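PDB 4R4X: pngf-ii from Elizabethkingia meningoseptica, which removes N-linked glycans from glycoproteins as a peptide:N-glycosidase, probably by hydrolysing the bond between the glycan and the asparagine side chain. Local coordinates for residues I253-E257 against Q338-K342; I226-I232 against T333-L339; N376-V382 against G532-E538; I297-R301 against N529-V533; Y262-L266 against T386-E390. All coordinates share one frame; numbering follows the deposited sequence. Where two conformers were deposited one is given.

Contact 1. Residues I253-E257 against Q338-K342; sequences IIPQE and QLSGK
Gln338, near the end of the short helix 336-339, reaches into the segment 253-257, where strand 248-253 ends, meeting Ile253 with its CG and Pro255 and Glu257 with its amide. With CG anti to the backbone N (chi1 -176°), the chain heads for Ile253 and then bends at chi2, which carries the amide onward. Its CG lies 3.7 Å from Ile253 CD1. The same methyl, the far end of the longer Ile253 branch, also touches Leu339 CD2 at 3.9 Å, the two side chains crossing at about a right angle. Ile253 is thus pressed on both helix residues at once, while Ile297, Leu299 and Ile346 complete the apolar surroundings.

The polar half is built round Glu257. Its carboxylate and the amide of Gln338 approach from opposite directions, their planes nearly perpendicular (81°). Lys342 crosses Glu257 at about a right angle, and its NZ forms a long salt bridge of 3.8 Å with Glu257 OE1. The same NZ gives a weak hydrogen bond to Gln338 O, 3.4 Å away, as the chain doubles back through the type II turn from Leu339 to Lys342. Chemically the contact grades from a buried hydrocarbon core at Ile253 to the exposed residue Glu257; the lysine links at that outer end are long or weak, so they add little to the packing round Ile253.

Contact 2. Residues I226-I232 against T333-L339; sequences IKQGNTI and TELRPQL
Arg336 and Thr333 provide the two hydrogen bonds that tie this helical turn to the segment 226-232. Arg336 NH1 donates to Ile226 O over 3.0 Å, approaching nearly along the C=O axis (167°), although the oxygen sits 23° out of the guanidinium plane. At the other end Ile232 N donates to Thr333 OG1 at 3.1 Å, an almost straight bond; that hydroxyl is also hydrogen-bonded to Asp331, and the methyl CG2 of Thr333 faces Asn230 O.

Flat-group packing adds to the grip on Arg336. The backbone of Gln228 covers one face of the guanidinium, its N 3.8 Å above the plane, and the Gln228 amide stands nearly perpendicular to the group. The bend of the arginine at chi3 (65°) turns its head toward this backbone.

Apolar contacts lie closer to the helix. Ile232 CD1 rests 3.6 Å from Arg336 CB and 4.2 Å from Leu339 CD1.

Thr231 OG1 and Asn230 ND2 are held in turn by Asp369. Thr231 and Ile232 begin strand 231-240 of the four-stranded sheet, whereas Leu335 packs on strand 297-303, which places the helical turn between two sheets.

Contact 3. Residues N376-V382 against G532-E538; sequences NNFVLPV and GVLLGQE
A classic beta bulge sits at one end of the pairing of these antiparallel strands: Asn377 and Phe378 both face Gly536, and both backbone N atoms make weak hydrogen bonds to Gly536 O. The side-chain amide of Asn377, itself in the bulge, acts as a strand backbone. Asn377 CG lies between the backbone N and the carbonyl carbon (chi1 54°), which carries the amide to Glu538. OD1 accepts from Glu538 N at 2.8 Å on an in-plane lone pair, while ND2 donates to Glu538 O at 2.9 Å in a nearly straight bond (178°). This pair of hydrogen bonds fixes the rotation of the amide.

Farther along, Leu380 and Leu534 form a hydrogen-bonded pair, and Val382 N donates to Gly532 O. Pro381, which has no N-H, falls in the non-hydrogen-bonded pair with Val533. One face of the sheet carries Val379, Val533 and Leu535, with Val379 CG1 tight against Val533 CG1 at 3.5 Å. The other carries Phe378 and Leu534, touching at CE1 and CD2 (4.1 Å); Glu538 OE2 comes obliquely to the ring.

Strand 378-384 is outermost in its sheet within this chain, and the two straight amide bonds probably compensate for the weak backbone bonds at the bulge.

Contact 4. Residues I297-R301 against N529-V533; sequences IELMR and NVSGV
Glu298 and Arg301 each reach segment 529-533 of strand 527-537 directly. Ser531 OG donates a short hydrogen bond of 2.6 Å to Glu298 OE1, meeting the oxygen from above the carboxylate plane, 41° out of it. Arg301 NH1 donates to Asn529 O at 2.8 Å, also from above the carbonyl plane, and NH2 adds a weak bond to the same oxygen. Asn529 CB covers one face of the guanidinium, 3.4 Å above it toward the rim. Away from this polar group, Ile297 CG1 packs on Val533 CG2 at 4.1 Å.

The two charged residues hold each other in place. Bent at chi2 and chi3, Arg301 swings back to grip the carboxylate side-on: NE binds Glu298 OE2 at 2.9 Å and NH2 binds the syn lone pair of OE1 at 2.8 Å. Glu298 OE1 therefore accepts from both Ser531 and Arg301. A water accepts from Glu298 N and donates to Ser531 OG, closing a small ring between the strands.

Farther out, Thr386 OG1 is hydrogen-bonded to Glu298 OE2, Asp250 lies close to that same oxygen, and Arg422 NH2 bonds to Glu298 O. The segments belong to the N-terminal and C-terminal family regions of PNGase F, an enzyme built of two jelly-roll domains. A buried cluster of acidic residues and arginine joining the two regions is consistent with the interdomain active-site cleft of that family.

Contact 5. Residues Y262-L266 against T386-E390; sequences YYTGL and TNVME
Tyr262 and Met389 make a Met-aromatic contact, buried where the first turn of helix 262-268 meets the loop between strands 378-384 and 406-412. The loop folds tightly here, with an inverse gamma turn centred on Asn387 running into a type I turn from Asn387 to Glu390, and the turn presents Val388 and Met389 to the helix. Met389 is selenomethionine in the crystal. Its SE lies over one face of the tyrosine ring, 4.2 Å from the centroid and 25° off the normal, displaced toward the rim on the hydroxyl side.

The two side chains slide past each other in opposite directions, so that Met389 CG also comes within 3.8 Å of Tyr262 CZ. Leu266, one helical turn after Tyr262, adds its CD2 at 3.6 Å from the same CG, and the methionine is wedged in the angle between ring and leucine. Val388 takes a different position, at the ring edge, with CG1 4.0 Å from Tyr262 CE2. The polar end of the tyrosine is satisfied outside the contact: Gln394 OE1 is hydrogen-bonded to both Tyr262 OH and Met389 N, bracing ring and loop together, and the ring of Phe296 also meets Tyr262. Past the selenium, the bend at chi3 (78°) directs the terminal methyl to the helix backbone, where Met389 CE stops 3.3 Å from Gly265 O.

From the N terminus, contact 2 opens first, at 226-232, followed by contacts 1, 5 and 4. Contacts 2 and 1 close one after the other on helix 336-339, where they share Gln338 and Leu339 and tie the four-stranded sheet with strand 231-240 to the nine-stranded sheet with strand 248-253. Contact 5 crosses both, ending beyond strand 378-384. Contact 3 opens only after contacts 1 and 2 have closed and crosses contact 5. Contact 4, the longest loop, crosses contacts 1, 2 and 5 and ends with contact 3 on strand 527-537. Contacts 3 and 4 thereby bring that late strand back to earlier parts of the chain, and Thr386 connects contact 4 to contact 5.

Contact 1. Residues I253-E257 against Q338-K342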
# COMPACT_ATOMS: atom_id res chain seq x y z
N ILE A 253 -15.90 -0.41 -1.23
CA ILE A 253 -16.29 -0.79 -2.58
C ILE A 253 -17.73 -1.29 -2.54
O ILE A 253 -18.25 -1.67 -1.47
CB ILE A 253 -15.35 -1.85 -3.22
CG1 ILE A 253 -15.31 -3.13 -2.40
CG2 ILE A 253 -13.93 -1.28 -3.36
CD1 ILE A 253 -14.57 -4.28 -3.05
N ILE A 254 -18.38 -1.29 -3.71
CA ILE A 254 -19.77 -1.65 -3.79
C ILE A 254 -19.92 -2.94 -4.61
O ILE A 254 -19.80 -2.91 -5.85
CB ILE A 254 -20.61 -0.50 -4.41
CG1 ILE A 254 -20.51 0.74 -3.54
CG2 ILE A 254 -22.07 -0.94 -4.54
CD1 ILE A 254 -21.14 1.98 -4.12
N PRO A 255 -20.18 -4.07 -3.94
CA PRO A 255 -20.46 -5.28 -4.76
C PRO A 255 -21.80 -5.20 -5.50
O PRO A 255 -22.84 -4.92 -4.88
CB PRO A 255 -20.49 -6.42 -3.74
CG PRO A 255 -19.92 -5.84 -2.48
CD PRO A 255 -20.22 -4.38 -2.51
N GLN A 256 -21.77 -5.45 -6.80
CA GLN A 256 -22.94 -5.28 -7.66
C GLN A 256 -23.38 -6.60 -8.30
O GLN A 256 -24.10 -6.59 -9.32
CB GLN A 256 -22.63 -4.24 -8.73
CG GLN A 256 -22.55 -2.82 -8.18
CD GLN A 256 -22.43 -1.79 -9.29
OE1 GLN A 256 -23.41 -1.11 -9.64
NE2 GLN A 256 -21.26 -1.69 -9.87
N GLU A 257 -22.98 -7.71 -7.68
CA GLU A 257 -23.32 -9.06 -8.18
C GLU A 257 -24.80 -9.42 -8.07
O GLU A 257 -25.25 -10.33 -8.75
CB GLU A 257 -22.50 -10.14 -7.47
CG GLU A 257 -21.03 -10.21 -7.87
CD GLU A 257 -20.19 -9.04 -7.32
OE1 GLU A 257 -19.21 -8.64 -8.00
OE2 GLU A 257 -20.52 -8.50 -6.25
N GLN A 338 -12.75 -10.27 -5.10
CA GLN A 338 -13.78 -9.28 -5.33
C GLN A 338 -13.26 -8.13 -6.20
O GLN A 338 -14.05 -7.44 -6.82
CB GLN A 338 -14.30 -8.76 -3.97
CG GLN A 338 -15.46 -7.78 -4.01
CD GLN A 338 -16.77 -8.39 -4.50
OE1 GLN A 338 -17.50 -7.78 -5.29
NE2 GLN A 338 -17.05 -9.60 -4.06
N LEU A 339 -11.94 -7.93 -6.26
CA LEU A 339 -11.35 -6.80 -7.01
C LEU A 339 -10.83 -7.15 -8.39
O LEU A 339 -10.89 -6.32 -9.30
CB LEU A 339 -10.19 -6.20 -6.21
CG LEU A 339 -10.52 -5.58 -4.86
CD1 LEU A 339 -9.24 -5.45 -4.05
CD2 LEU A 339 -11.19 -4.23 -5.04
N SER A 340 -10.30 -8.36 -8.55
CA SER A 340 -9.53 -8.73 -9.73
C SER A 340 -10.35 -8.57 -11.02
O SER A 340 -11.48 -9.07 -11.11
CB SER A 340 -9.03 -10.18 -9.62
OG SER A 340 -8.14 -10.47 -10.68
N GLY A 341 -9.78 -7.84 -11.98
CA GLY A 341 -10.32 -7.77 -13.33
C GLY A 341 -11.69 -7.14 -13.46
O GLY A 341 -12.43 -7.46 -14.38
N LYS A 342 -12.06 -6.28 -12.52
CA LYS A 342 -13.38 -5.67 -12.50
C LYS A 342 -13.27 -4.17 -12.62
O LYS A 342 -12.29 -3.56 -12.15
CB LYS A 342 -14.10 -5.93 -11.19
CG LYS A 342 -14.50 -7.37 -10.95
CD LYS A 342 -15.63 -7.41 -9.95
CE LYS A 342 -16.28 -8.78 -9.94
NZ LYS A 342 -15.65 -9.65 -8.93

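Contact 2. Residues I226-I232 against T333-L339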
# COMPACT_ATOMS: atom_id res chain seq x y z
N ILE A 226 -5.60 -9.69 -11.27
CA ILE A 226 -4.53 -9.86 -10.33
C ILE A 226 -4.48 -11.35 -9.92
O ILE A 226 -5.43 -11.90 -9.36
CB ILE A 226 -4.56 -8.80 -9.19
CG1 ILE A 226 -4.93 -9.37 -7.86
CG2 ILE A 226 -5.51 -7.64 -9.47
CD1 ILE A 226 -3.73 -9.75 -7.06
N LYS A 227 -3.37 -11.98 -10.24
CA LYS A 227 -3.19 -13.42 -10.02
C LYS A 227 -3.05 -13.76 -8.54
O LYS A 227 -2.54 -12.95 -7.76
CB LYS A 227 -1.92 -13.89 -10.75
CG LYS A 227 -1.93 -13.70 -12.27
CD LYS A 227 -2.27 -15.00 -12.99
CE LYS A 227 -2.09 -14.90 -14.50
NZ LYS A 227 -3.41 -14.74 -15.17
N GLN A 228 -3.49 -14.96 -8.16
CA GLN A 228 -3.21 -15.49 -6.84
C GLN A 228 -1.72 -15.38 -6.56
O GLN A 228 -0.89 -15.80 -7.36
CB GLN A 228 -3.70 -16.95 -6.71
CG GLN A 228 -3.16 -17.74 -5.50
CD GLN A 228 -3.59 -17.22 -4.13
OE1 GLN A 228 -4.70 -16.70 -3.98
NE2 GLN A 228 -2.70 -17.34 -3.13
N GLY A 229 -1.37 -14.81 -5.42
CA GLY A 229 0.02 -14.64 -5.01
C GLY A 229 0.39 -13.17 -4.88
O GLY A 229 1.23 -12.79 -4.06
N ASN A 230 -0.24 -12.33 -5.70
CA ASN A 230 0.05 -10.89 -5.65
C ASN A 230 -0.55 -10.29 -4.37
O ASN A 230 -1.57 -10.77 -3.85
CB ASN A 230 -0.59 -10.18 -6.83
CG ASN A 230 0.12 -10.39 -8.16
OD1 ASN A 230 -0.34 -9.85 -9.14
ND2 ASN A 230 1.20 -11.16 -8.21
N THR A 231 0.06 -9.22 -3.86
CA THR A 231 -0.51 -8.55 -2.71
C THR A 231 -1.11 -7.22 -3.13
O THR A 231 -0.75 -6.64 -4.18
CB THR A 231 0.51 -8.37 -1.58
OG1 THR A 231 1.66 -7.67 -2.06
CG2 THR A 231 0.93 -9.70 -1.03
N ILE A 232 -2.05 -6.76 -2.31
CA ILE A 232 -2.83 -5.56 -2.60
C ILE A 232 -2.97 -4.71 -1.34
O ILE A 232 -3.32 -5.22 -0.26
CB ILE A 232 -4.25 -5.88 -3.08
CG1 ILE A 232 -4.29 -6.99 -4.12
CG2 ILE A 232 -4.88 -4.62 -3.65
CD1 ILE A 232 -5.68 -7.58 -4.31
N THR A 333 -5.17 -7.95 0.66
CA THR A 333 -4.85 -9.09 -0.24
C THR A 333 -5.97 -10.12 -0.29
O THR A 333 -6.30 -10.64 -1.37
CB THR A 333 -3.50 -9.74 0.19
OG1 THR A 333 -2.45 -8.76 0.02
CG2 THR A 333 -3.17 -10.99 -0.62
N GLU A 334 -6.62 -10.37 0.85
CA GLU A 334 -7.75 -11.29 0.91
C GLU A 334 -9.02 -10.88 0.10
O GLU A 334 -9.91 -11.71 -0.13
CB GLU A 334 -8.13 -11.59 2.39
CG GLU A 334 -9.01 -10.56 3.10
CD GLU A 334 -8.27 -9.35 3.66
OE1 GLU A 334 -7.12 -9.08 3.24
OE2 GLU A 334 -8.83 -8.65 4.52
N LEU A 335 -9.12 -9.62 -0.32
CA LEU A 335 -10.26 -9.19 -1.13
C LEU A 335 -10.00 -9.26 -2.64
O LEU A 335 -10.83 -8.84 -3.46
CB LEU A 335 -10.69 -7.76 -0.74
CG LEU A 335 -11.09 -7.59 0.73
CD1 LEU A 335 -11.36 -6.13 1.07
CD2 LEU A 335 -12.30 -8.47 1.03
N ARG A 336 -8.84 -9.80 -2.99
CA ARG A 336 -8.45 -10.01 -4.38
C ARG A 336 -9.58 -10.59 -5.26
O ARG A 336 -9.85 -10.06 -6.32
CB ARG A 336 -7.18 -10.88 -4.45
CG ARG A 336 -6.64 -11.05 -5.87
CD ARG A 336 -5.59 -12.15 -5.98
NE ARG A 336 -6.20 -13.45 -5.70
CZ ARG A 336 -7.00 -14.10 -6.54
NH1 ARG A 336 -7.25 -13.62 -7.77
NH2 ARG A 336 -7.52 -15.24 -6.17
N PRO A 337 -10.28 -11.65 -4.80
CA PRO A 337 -11.36 -12.22 -5.63
C PRO A 337 -12.50 -11.25 -5.96
O PRO A 337 -13.13 -11.40 -6.99
CB PRO A 337 -11.88 -13.39 -4.79
CG PRO A 337 -10.71 -13.75 -3.92
CD PRO A 337 -10.07 -12.42 -3.57
N GLN A 338 -12.75 -10.27 -5.10
CA GLN A 338 -13.78 -9.28 -5.33
C GLN A 338 -13.26 -8.13 -6.20
O GLN A 338 -14.05 -7.44 -6.82
CB GLN A 338 -14.30 -8.76 -3.97
CG GLN A 338 -15.46 -7.78 -4.01
CD GLN A 338 -16.77 -8.39 -4.50
OE1 GLN A 338 -17.50 -7.78 -5.29
NE2 GLN A 338 -17.05 -9.60 -4.06
N LEU A 339 -11.94 -7.93 -6.26
CA LEU A 339 -11.35 -6.80 -7.01
C LEU A 339 -10.83 -7.15 -8.39
O LEU A 339 -10.89 -6.32 -9.30
CB LEU A 339 -10.19 -6.20 -6.21
CG LEU A 339 -10.52 -5.58 -4.86
CD1 LEU A 339 -9.24 -5.45 -4.05
CD2 LEU A 339 -11.19 -4.23 -5.04

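Contact 3. Residues N376-V382 against G532-E538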
# COMPACT_ATOMS: atom_id res chain seq x y z
N ASN A 376 -7.64 -17.67 0.10
CA ASN A 376 -9.08 -17.70 -0.22
C ASN A 376 -9.31 -17.31 -1.67
O ASN A 376 -8.64 -16.43 -2.18
CB ASN A 376 -9.89 -16.84 0.72
CG ASN A 376 -9.58 -15.35 0.61
OD1 ASN A 376 -10.42 -14.53 0.17
ND2 ASN A 376 -8.39 -14.98 1.01
N ASN A 377 -10.24 -18.00 -2.35
CA ASN A 377 -10.64 -17.61 -3.70
C ASN A 377 -12.11 -17.23 -3.76
O ASN A 377 -12.68 -17.09 -4.84
CB ASN A 377 -10.35 -18.72 -4.72
CG ASN A 377 -10.94 -20.06 -4.33
OD1 ASN A 377 -11.83 -20.13 -3.49
ND2 ASN A 377 -10.45 -21.13 -4.93
N PHE A 378 -12.69 -17.03 -2.58
CA PHE A 378 -14.10 -16.75 -2.38
C PHE A 378 -14.25 -15.61 -1.39
O PHE A 378 -13.57 -15.60 -0.35
CB PHE A 378 -14.80 -18.00 -1.85
CG PHE A 378 -16.27 -17.82 -1.56
CD1 PHE A 378 -16.70 -17.40 -0.31
CD2 PHE A 378 -17.23 -18.12 -2.53
CE1 PHE A 378 -18.05 -17.26 -0.04
CE2 PHE A 378 -18.58 -17.96 -2.26
CZ PHE A 378 -18.99 -17.55 -1.00
N VAL A 379 -15.12 -14.66 -1.73
CA VAL A 379 -15.47 -13.50 -0.90
C VAL A 379 -16.98 -13.26 -1.02
O VAL A 379 -17.49 -13.16 -2.13
CB VAL A 379 -14.74 -12.23 -1.38
CG1 VAL A 379 -15.19 -11.01 -0.62
CG2 VAL A 379 -13.23 -12.40 -1.24
N LEU A 380 -17.68 -13.21 0.12
CA LEU A 380 -19.11 -12.90 0.17
C LEU A 380 -19.39 -11.92 1.31
O LEU A 380 -19.23 -12.28 2.48
CB LEU A 380 -19.93 -14.16 0.45
CG LEU A 380 -21.45 -13.97 0.43
CD1 LEU A 380 -21.93 -13.58 -0.94
CD2 LEU A 380 -22.17 -15.23 0.88
N PRO A 381 -19.82 -10.69 0.97
CA PRO A 381 -20.20 -9.72 2.00
C PRO A 381 -21.54 -10.12 2.62
O PRO A 381 -22.51 -10.27 1.89
CB PRO A 381 -20.37 -8.41 1.22
CG PRO A 381 -20.67 -8.83 -0.19
CD PRO A 381 -19.95 -10.15 -0.40
N VAL A 382 -21.57 -10.31 3.94
CA VAL A 382 -22.77 -10.84 4.60
C VAL A 382 -23.51 -9.78 5.40
O VAL A 382 -24.73 -9.78 5.42
CB VAL A 382 -22.46 -12.09 5.45
CG1 VAL A 382 -22.12 -13.26 4.55
CG2 VAL A 382 -21.32 -11.86 6.41
N GLY A 532 -18.93 -7.69 8.16
CA GLY A 532 -18.53 -9.08 8.06
C GLY A 532 -18.50 -9.53 6.63
O GLY A 532 -19.49 -9.40 5.90
N VAL A 533 -17.34 -10.02 6.20
CA VAL A 533 -17.17 -10.59 4.90
C VAL A 533 -16.73 -12.03 5.10
O VAL A 533 -15.79 -12.31 5.84
CB VAL A 533 -16.12 -9.81 4.10
CG1 VAL A 533 -15.85 -10.47 2.77
CG2 VAL A 533 -16.60 -8.38 3.88
N LEU A 534 -17.43 -12.95 4.45
CA LEU A 534 -17.07 -14.36 4.48
C LEU A 534 -15.98 -14.68 3.46
O LEU A 534 -16.11 -14.33 2.31
CB LEU A 534 -18.31 -15.22 4.23
CG LEU A 534 -18.08 -16.73 4.23
CD1 LEU A 534 -17.64 -17.20 5.59
CD2 LEU A 534 -19.36 -17.46 3.81
N LEU A 535 -14.91 -15.33 3.92
CA LEU A 535 -13.79 -15.71 3.09
C LEU A 535 -13.68 -17.22 3.15
O LEU A 535 -14.08 -17.85 4.12
CB LEU A 535 -12.49 -15.13 3.61
CG LEU A 535 -12.52 -13.63 3.97
CD1 LEU A 535 -11.25 -13.28 4.72
CD2 LEU A 535 -12.65 -12.76 2.74
N GLY A 536 -13.18 -17.81 2.08
CA GLY A 536 -12.91 -19.24 2.09
C GLY A 536 -12.28 -19.72 0.80
O GLY A 536 -12.13 -18.96 -0.17
N GLN A 537 -11.92 -20.99 0.78
CA GLN A 537 -11.28 -21.57 -0.39
C GLN A 537 -12.16 -22.66 -0.94
O GLN A 537 -12.42 -23.67 -0.26
CB GLN A 537 -9.90 -22.12 -0.03
CG GLN A 537 -9.19 -22.68 -1.24
CD GLN A 537 -7.89 -23.37 -0.88
OE1 GLN A 537 -7.52 -23.47 0.28
NE2 GLN A 537 -7.21 -23.86 -1.89
N GLU A 538 -12.65 -22.44 -2.15
CA GLU A 538 -13.40 -23.45 -2.90
C GLU A 538 -12.39 -24.31 -3.62
O GLU A 538 -11.55 -23.77 -4.34
CB GLU A 538 -14.33 -22.78 -3.91
CG GLU A 538 -15.56 -22.15 -3.28
CD GLU A 538 -16.44 -21.40 -4.27
OE1 GLU A 538 -15.96 -21.08 -5.37
OE2 GLU A 538 -17.61 -21.11 -3.93

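Contact 4. Residues I297-R301 against N529-V533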
# COMPACT_ATOMS: atom_id res chain seq x y z
N ILE A 297 -18.69 -3.38 1.00
CA ILE A 297 -17.48 -3.89 1.65
C ILE A 297 -16.60 -2.72 2.06
O ILE A 297 -16.27 -1.85 1.21
CB ILE A 297 -16.74 -4.84 0.72
CG1 ILE A 297 -17.57 -6.12 0.57
CG2 ILE A 297 -15.31 -5.19 1.19
CD1 ILE A 297 -17.01 -7.07 -0.43
N GLU A 298 -16.21 -2.73 3.33
CA GLU A 298 -15.21 -1.78 3.86
C GLU A 298 -13.80 -2.25 3.53
O GLU A 298 -13.32 -3.26 4.08
CB GLU A 298 -15.33 -1.67 5.38
CG GLU A 298 -16.67 -1.26 5.85
CD GLU A 298 -16.79 -1.18 7.35
OE1 GLU A 298 -16.36 -2.12 8.06
OE2 GLU A 298 -17.33 -0.17 7.83
N LEU A 299 -13.11 -1.56 2.62
CA LEU A 299 -11.68 -1.87 2.42
C LEU A 299 -10.87 -1.52 3.67
O LEU A 299 -9.98 -2.27 4.06
CB LEU A 299 -11.09 -1.11 1.23
CG LEU A 299 -11.70 -1.35 -0.15
CD1 LEU A 299 -10.80 -0.70 -1.20
CD2 LEU A 299 -11.85 -2.86 -0.42
N MSE A 300 -11.19 -0.39 4.29
CA MSE A 300 -10.42 0.18 5.41
C MSE A 300 -11.36 1.02 6.23
O MSE A 300 -11.97 1.94 5.71
CB MSE A 300 -9.27 1.06 4.91
CG MSE A 300 -8.50 1.80 6.02
SE MSE A 300 -7.73 3.52 5.41
CE MSE A 300 -7.10 2.98 3.62
N ARG A 301 -11.49 0.72 7.53
CA ARG A 301 -12.22 1.55 8.47
C ARG A 301 -11.18 2.37 9.22
O ARG A 301 -10.19 1.82 9.73
CB ARG A 301 -13.05 0.69 9.44
CG ARG A 301 -13.66 1.44 10.63
CD ARG A 301 -15.16 1.68 10.56
NE ARG A 301 -15.94 0.48 10.27
CZ ARG A 301 -16.46 -0.40 11.14
NH1 ARG A 301 -16.29 -0.27 12.45
NH2 ARG A 301 -17.13 -1.45 10.68
N ASN A 529 -20.76 -0.09 14.71
CA ASN A 529 -20.43 -0.21 13.30
C ASN A 529 -19.70 -1.53 13.09
O ASN A 529 -18.52 -1.66 13.48
CB ASN A 529 -19.53 0.93 12.85
CG ASN A 529 -20.25 2.25 12.73
OD1 ASN A 529 -21.37 2.34 12.24
ND2 ASN A 529 -19.56 3.30 13.12
N VAL A 530 -20.38 -2.51 12.50
CA VAL A 530 -19.81 -3.83 12.30
C VAL A 530 -19.99 -4.29 10.85
O VAL A 530 -21.07 -4.14 10.24
CB VAL A 530 -20.36 -4.88 13.31
CG1 VAL A 530 -20.30 -4.35 14.74
CG2 VAL A 530 -21.79 -5.26 13.00
N SER A 531 -18.91 -4.79 10.28
CA SER A 531 -18.99 -5.45 8.98
C SER A 531 -18.37 -6.84 9.00
O SER A 531 -17.42 -7.13 9.75
CB SER A 531 -18.39 -4.58 7.87
OG SER A 531 -16.99 -4.64 7.90
N GLY A 532 -18.93 -7.69 8.16
CA GLY A 532 -18.53 -9.08 8.06
C GLY A 532 -18.50 -9.53 6.63
O GLY A 532 -19.49 -9.40 5.90
N VAL A 533 -17.34 -10.02 6.20
CA VAL A 533 -17.17 -10.59 4.90
C VAL A 533 -16.73 -12.03 5.10
O VAL A 533 -15.79 -12.31 5.84
CB VAL A 533 -16.12 -9.81 4.10
CG1 VAL A 533 -15.85 -10.47 2.77
CG2 VAL A 533 -16.60 -8.38 3.88
O HOH W 1 -16.88 -5.11 4.91

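Contact 5. Residues Y262-L266 against T386-E390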
# COMPACT_ATOMS: atom_id res chain seq x y z
N TYR A 262 -25.62 -1.26 -2.72
CA TYR A 262 -25.60 -0.02 -1.98
C TYR A 262 -25.67 1.18 -2.92
O TYR A 262 -26.17 2.24 -2.52
CB TYR A 262 -24.35 0.02 -1.12
CG TYR A 262 -24.42 0.93 0.08
CD1 TYR A 262 -25.23 0.65 1.16
CD2 TYR A 262 -23.59 2.02 0.17
CE1 TYR A 262 -25.24 1.47 2.29
CE2 TYR A 262 -23.59 2.85 1.27
CZ TYR A 262 -24.41 2.57 2.34
OH TYR A 262 -24.38 3.39 3.45
N TYR A 263 -25.19 1.02 -4.16
CA TYR A 263 -25.28 2.07 -5.20
C TYR A 263 -26.72 2.44 -5.56
O TYR A 263 -27.02 3.59 -5.84
CB TYR A 263 -24.49 1.67 -6.46
CG TYR A 263 -24.28 2.76 -7.50
CD1 TYR A 263 -23.59 3.92 -7.18
CD2 TYR A 263 -24.73 2.60 -8.82
CE1 TYR A 263 -23.37 4.91 -8.13
CE2 TYR A 263 -24.47 3.57 -9.78
CZ TYR A 263 -23.80 4.72 -9.43
OH TYR A 263 -23.56 5.72 -10.34
N THR A 264 -27.60 1.46 -5.54
CA THR A 264 -29.04 1.73 -5.70
C THR A 264 -29.53 2.70 -4.62
O THR A 264 -30.23 3.67 -4.91
CB THR A 264 -29.87 0.44 -5.61
OG1 THR A 264 -29.14 -0.62 -6.25
CG2 THR A 264 -31.22 0.64 -6.30
N GLY A 265 -29.13 2.45 -3.37
CA GLY A 265 -29.41 3.36 -2.28
C GLY A 265 -28.83 4.75 -2.49
O GLY A 265 -29.51 5.76 -2.29
N LEU A 266 -27.57 4.82 -2.89
CA LEU A 266 -26.93 6.12 -3.10
C LEU A 266 -27.57 6.91 -4.25
O LEU A 266 -27.76 8.12 -4.13
CB LEU A 266 -25.44 5.95 -3.36
CG LEU A 266 -24.56 5.40 -2.24
CD1 LEU A 266 -23.23 4.99 -2.83
CD2 LEU A 266 -24.32 6.44 -1.15
N THR A 386 -22.42 -0.28 9.26
CA THR A 386 -21.86 1.06 9.22
C THR A 386 -22.69 1.99 8.31
O THR A 386 -22.81 1.74 7.10
CB THR A 386 -20.40 1.04 8.74
OG1 THR A 386 -19.62 0.15 9.56
CG2 THR A 386 -19.79 2.46 8.80
N ASN A 387 -23.21 3.08 8.87
CA ASN A 387 -24.09 3.93 8.06
C ASN A 387 -23.32 5.05 7.35
O ASN A 387 -23.30 6.24 7.75
CB ASN A 387 -25.31 4.40 8.84
CG ASN A 387 -24.97 5.25 10.05
OD1 ASN A 387 -23.95 5.02 10.72
ND2 ASN A 387 -25.81 6.23 10.33
N VAL A 388 -22.68 4.63 6.27
CA VAL A 388 -21.99 5.52 5.37
C VAL A 388 -22.97 6.54 4.83
O VAL A 388 -22.57 7.68 4.54
CB VAL A 388 -21.29 4.73 4.25
CG1 VAL A 388 -21.11 5.52 2.96
CG2 VAL A 388 -19.94 4.21 4.77
N MSE A 389 -24.24 6.15 4.72
CA MSE A 389 -25.30 7.07 4.31
C MSE A 389 -25.93 7.83 5.47
O MSE A 389 -27.11 8.21 5.42
CB MSE A 389 -26.33 6.27 3.48
CG MSE A 389 -25.81 6.09 2.06
SE MSE A 389 -27.12 4.99 1.05
CE MSE A 389 -28.42 6.41 0.74
N GLU A 390 -25.15 8.06 6.51
CA GLU A 390 -25.57 8.86 7.68
C GLU A 390 -26.22 10.20 7.29
O GLU A 390 -27.20 10.61 7.90
CB GLU A 390 -24.35 9.13 8.55
CG GLU A 390 -24.60 9.97 9.80
CD GLU A 390 -23.29 10.34 10.51
OE1 GLU A 390 -23.34 11.10 11.49
OE2 GLU A 390 -22.21 9.88 10.08